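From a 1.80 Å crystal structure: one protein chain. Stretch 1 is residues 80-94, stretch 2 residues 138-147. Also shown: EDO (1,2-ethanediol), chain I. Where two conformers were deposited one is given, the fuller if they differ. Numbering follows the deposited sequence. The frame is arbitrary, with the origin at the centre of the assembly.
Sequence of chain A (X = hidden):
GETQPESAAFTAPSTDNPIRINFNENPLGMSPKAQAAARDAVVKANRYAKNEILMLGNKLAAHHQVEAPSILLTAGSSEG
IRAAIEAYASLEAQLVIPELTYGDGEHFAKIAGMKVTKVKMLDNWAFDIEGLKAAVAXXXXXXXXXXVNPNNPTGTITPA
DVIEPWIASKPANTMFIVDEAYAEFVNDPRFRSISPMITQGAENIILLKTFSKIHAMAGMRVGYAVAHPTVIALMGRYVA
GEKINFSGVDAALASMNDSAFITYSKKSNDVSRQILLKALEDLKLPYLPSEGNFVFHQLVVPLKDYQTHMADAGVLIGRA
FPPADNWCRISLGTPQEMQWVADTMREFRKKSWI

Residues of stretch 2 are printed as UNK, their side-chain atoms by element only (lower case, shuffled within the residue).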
# COMPACT_ATOMS: atom_id res chain seq x y z
N GLY A 80 -1.42 2.44 8.25
CA GLY A 80 -1.79 3.49 9.22
C GLY A 80 -1.00 3.47 10.50
O GLY A 80 -0.54 4.52 10.96
N ILE A 81 -0.76 2.27 11.04
CA ILE A 81 0.02 2.14 12.25
C ILE A 81 1.44 2.59 11.98
O ILE A 81 2.00 3.38 12.75
CB ILE A 81 0.05 0.69 12.79
CG1 ILE A 81 -1.37 0.21 13.10
CG2 ILE A 81 0.99 0.61 14.02
CD1 ILE A 81 -1.56 -1.36 13.21
N ARG A 82 2.02 2.11 10.88
CA ARG A 82 3.35 2.54 10.44
C ARG A 82 3.46 4.05 10.30
O ARG A 82 4.33 4.67 10.88
CB ARG A 82 3.81 1.84 9.15
CG ARG A 82 5.29 2.16 8.84
CD ARG A 82 5.75 1.68 7.46
NE ARG A 82 4.84 2.16 6.44
CZ ARG A 82 4.78 3.40 6.01
NH1 ARG A 82 5.59 4.37 6.48
NH2 ARG A 82 3.87 3.71 5.13
N ALA A 83 2.54 4.66 9.56
CA ALA A 83 2.58 6.08 9.30
C ALA A 83 2.41 6.92 10.58
O ALA A 83 3.12 7.92 10.75
CB ALA A 83 1.53 6.47 8.28
N ALA A 84 1.51 6.47 11.46
CA ALA A 84 1.28 7.12 12.73
C ALA A 84 2.55 7.11 13.54
O ALA A 84 2.94 8.15 14.07
CB ALA A 84 0.12 6.49 13.49
N ILE A 85 3.21 5.96 13.63
CA ILE A 85 4.46 5.86 14.42
C ILE A 85 5.58 6.69 13.77
O ILE A 85 6.30 7.43 14.46
CB ILE A 85 4.92 4.37 14.58
CG1 ILE A 85 3.87 3.53 15.33
CG2 ILE A 85 6.34 4.28 15.25
CD1 ILE A 85 3.69 3.89 16.76
N GLU A 86 5.73 6.59 12.45
CA GLU A 86 6.81 7.36 11.79
C GLU A 86 6.61 8.87 11.98
O GLU A 86 7.57 9.64 12.15
CB GLU A 86 6.91 6.97 10.30
CG GLU A 86 7.59 5.59 10.08
CD GLU A 86 7.87 5.29 8.60
OE1 GLU A 86 7.97 6.25 7.81
OE2 GLU A 86 7.98 4.12 8.23
N ALA A 87 5.36 9.31 11.93
CA ALA A 87 5.04 10.72 12.02
C ALA A 87 5.39 11.31 13.37
O ALA A 87 5.78 12.48 13.43
CB ALA A 87 3.53 10.96 11.71
N TYR A 88 5.30 10.51 14.43
CA TYR A 88 5.45 10.98 15.81
C TYR A 88 6.69 10.41 16.51
O TYR A 88 6.93 10.70 17.69
CB TYR A 88 4.16 10.72 16.58
CG TYR A 88 3.11 11.70 16.11
CD1 TYR A 88 3.10 13.00 16.61
CD2 TYR A 88 2.25 11.39 15.08
CE1 TYR A 88 2.21 13.94 16.13
CE2 TYR A 88 1.35 12.30 14.61
CZ TYR A 88 1.33 13.60 15.14
OH TYR A 88 0.44 14.53 14.66
N ALA A 89 7.51 9.68 15.78
CA ALA A 89 8.72 9.10 16.30
C ALA A 89 9.84 10.13 16.47
O ALA A 89 9.95 11.06 15.71
CB ALA A 89 9.17 7.97 15.38
N SER A 90 10.65 9.95 17.50
CA SER A 90 11.94 10.61 17.58
C SER A 90 12.83 9.74 18.45
O SER A 90 12.33 8.83 19.11
CB SER A 90 11.82 12.02 18.14
OG SER A 90 11.29 11.99 19.46
N LEU A 91 14.13 10.00 18.46
CA LEU A 91 15.03 9.20 19.32
C LEU A 91 14.73 9.45 20.81
O LEU A 91 15.08 8.61 21.62
CB LEU A 91 16.52 9.42 18.99
CG LEU A 91 17.07 8.77 17.69
CD1 LEU A 91 18.62 9.03 17.59
CD2 LEU A 91 16.73 7.25 17.55
N GLU A 92 14.04 10.55 21.12
CA GLU A 92 13.70 10.84 22.52
C GLU A 92 12.32 10.28 22.95
O GLU A 92 12.03 10.22 24.15
CB GLU A 92 13.81 12.34 22.78
CG GLU A 92 15.25 12.88 22.72
CD GLU A 92 15.87 12.85 21.32
OE1 GLU A 92 15.14 13.05 20.31
OE2 GLU A 92 17.10 12.64 21.23
N ALA A 93 11.51 9.83 21.99
CA ALA A 93 10.17 9.30 22.26
C ALA A 93 10.11 7.85 22.81
O ALA A 93 11.00 7.00 22.57
CB ALA A 93 9.34 9.39 21.00
N GLN A 94 9.07 7.59 23.59
CA GLN A 94 8.79 6.23 24.06
C GLN A 94 7.43 5.82 23.50
O GLN A 94 6.57 6.67 23.29
CB GLN A 94 8.75 6.14 25.59
CG GLN A 94 7.55 6.80 26.24
CD GLN A 94 7.35 6.48 27.74
OE1 GLN A 94 6.58 7.17 28.40
NE2 GLN A 94 8.03 5.47 28.26
N UNK A 138 5.49 9.68 34.04
CA UNK A 138 6.85 9.56 34.60
C UNK A 138 7.94 9.91 33.59
O UNK A 138 9.09 10.04 33.97
c UNK A 138 7.09 8.14 35.16
N UNK A 139 7.57 10.09 32.32
CA UNK A 139 8.54 10.27 31.24
C UNK A 139 8.54 11.72 30.73
O UNK A 139 7.55 12.21 30.21
c UNK A 139 9.05 9.70 27.80
o UNK A 139 12.13 8.64 26.11
c UNK A 139 10.02 9.54 26.80
c UNK A 139 11.35 8.25 28.33
c UNK A 139 11.17 8.82 27.08
c UNK A 139 8.18 9.29 30.12
c UNK A 139 10.39 8.42 29.31
c UNK A 139 9.22 9.14 29.06
N UNK A 140 9.68 12.40 30.88
CA UNK A 140 9.79 13.81 30.49
C UNK A 140 9.75 14.03 28.97
O UNK A 140 9.40 15.11 28.50
c UNK A 140 11.06 14.46 31.11
o UNK A 140 12.22 13.66 30.87
N UNK A 141 10.01 13.02 28.17
CA UNK A 141 9.96 13.21 26.72
C UNK A 141 8.58 12.95 26.12
O UNK A 141 7.59 12.73 26.84
N UNK A 142 8.51 12.95 24.79
CA UNK A 142 7.30 12.61 24.09
C UNK A 142 6.94 11.11 24.22
O UNK A 142 7.82 10.24 24.29
c UNK A 142 7.61 12.97 22.62
c UNK A 142 9.62 13.32 23.89
c UNK A 142 9.02 13.37 22.56
N UNK A 143 5.65 10.83 24.26
CA UNK A 143 5.15 9.46 24.37
C UNK A 143 4.12 9.24 23.28
O UNK A 143 3.33 10.14 23.00
o UNK A 143 5.29 9.32 26.81
c UNK A 143 4.44 9.19 25.71
N UNK A 144 4.11 8.04 22.70
CA UNK A 144 2.99 7.58 21.86
C UNK A 144 2.34 6.45 22.62
O UNK A 144 3.05 5.55 23.08
c UNK A 144 2.27 6.51 19.63
c UNK A 144 3.46 7.04 20.49
c UNK A 144 4.89 7.64 18.42
c UNK A 144 4.26 8.12 19.74
N UNK A 145 1.02 6.48 22.76
CA UNK A 145 0.28 5.45 23.50
C UNK A 145 -0.52 4.72 22.44
O UNK A 145 -1.23 5.36 21.68
c UNK A 145 -0.68 6.05 24.55
c UNK A 145 0.06 6.97 25.54
c UNK A 145 -1.44 4.89 25.29
N UNK A 146 -0.40 3.39 22.36
CA UNK A 146 -1.12 2.59 21.35
C UNK A 146 -2.10 1.66 22.07
O UNK A 146 -1.67 0.76 22.79
c UNK A 146 -1.58 1.31 18.47
c UNK A 146 -0.70 0.87 19.46
c UNK A 146 -0.12 1.83 20.47
c UNK A 146 -0.37 -0.48 19.48
c UNK A 146 -1.78 -0.88 17.57
c UNK A 146 -2.12 0.46 17.55
c UNK A 146 -0.88 -1.36 18.52
o UNK A 146 -2.35 -1.71 16.64
N UNK A 147 -3.40 1.92 21.85
CA UNK A 147 -4.51 1.30 22.54
C UNK A 147 -5.38 0.60 21.51
O UNK A 147 -6.01 1.23 20.69
c UNK A 147 -4.67 3.20 24.37
c UNK A 147 -5.34 2.34 23.29
c UNK A 147 -5.69 4.22 24.92
c UNK A 147 -4.05 2.34 25.50
C1 EDO I . 4.59 12.06 20.15
O1 EDO I . 5.60 12.71 19.33
C2 EDO I . 3.97 13.00 21.17
O2 EDO I . 3.53 14.23 20.59

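Position 138 has one side-chain carbon and no oxygen or branch. It touches nothing on stretch 1. It is Ala138.

Position 139 carries one carbon, then a ring of six carbons bearing one oxygen. That is a phenol. The ring oxygen lies 2.5 Å from Glu92 O, and the side chain of Gln94 lies over one ring face. It is Tyr139. Its hydroxyl donates a short hydrogen bond to the backbone of stretch 1, from Tyr139 OH to Glu92 O. Gln94 CG is 3.9 Å from the centroid of the Tyr139 ring in a CH-pi contact.

Position 140 has one carbon followed by one oxygen, with no branch. It does not reach stretch 1. It is Ser140.

Position 141 has no side-chain atoms, so it is Gly141. A CB here would point toward stretch 1 and lie 3.0 Å from Glu92 O, a clash. It would also clash with position 142.

Position 142 has three carbons that close a ring onto the backbone nitrogen. The ring packs on Ala93. Only proline closes such a ring, so it is Pro142. Ala93 CB is 4.3 Å from Pro142 CG. Its carbonyl accepts a hydrogen bond, Gln94 N to Pro142 O at 3.0 Å.

Position 143 has one carbon and one oxygen. The oxygen lies 3.0 Å from Gln94 OE1. A threonine would need a further carbon, so this is Ser143. The Gln94 amide is probably turned over in the model, so the nature of its contact with Ser143 OG stays open.

Position 144 has four carbons, forked at the first, with one arm two carbons long. Its carbons reach Tyr88 CB and Ile85 CD1. The early fork separates it from leucine. It is Ile144. Ile144 CD1 is 3.7 Å from Tyr88 CB, and Ile144 CG2 is 4.1 Å from Ile85 CD1.

Position 145 has one carbon carrying two more. It points away from stretch 1 and makes no contact. It is Val145.

Position 146 again has one carbon and a six-carbon ring bearing an oxygen. The oxygen lies 3.5 Å from Ile81 CD1. It is Tyr146.

Position 147 has four carbons, forked at the second. It is out of reach of stretch 1. It is Leu147.

The contact joins two parts. At Gln94 and Ser143 the two stretches pair as parallel strands. Gln94 N bonds to Pro142 O, and Ile144 N donates to Gln94 O at 2.9 Å, so Gln94 grips the residues flanking Ser143. Farther along, Ile144 and Tyr146 pack against the helix through Ile81, Ile85 and Tyr88.

Stretch 2, residues 138-147: AYSGPSIVYL
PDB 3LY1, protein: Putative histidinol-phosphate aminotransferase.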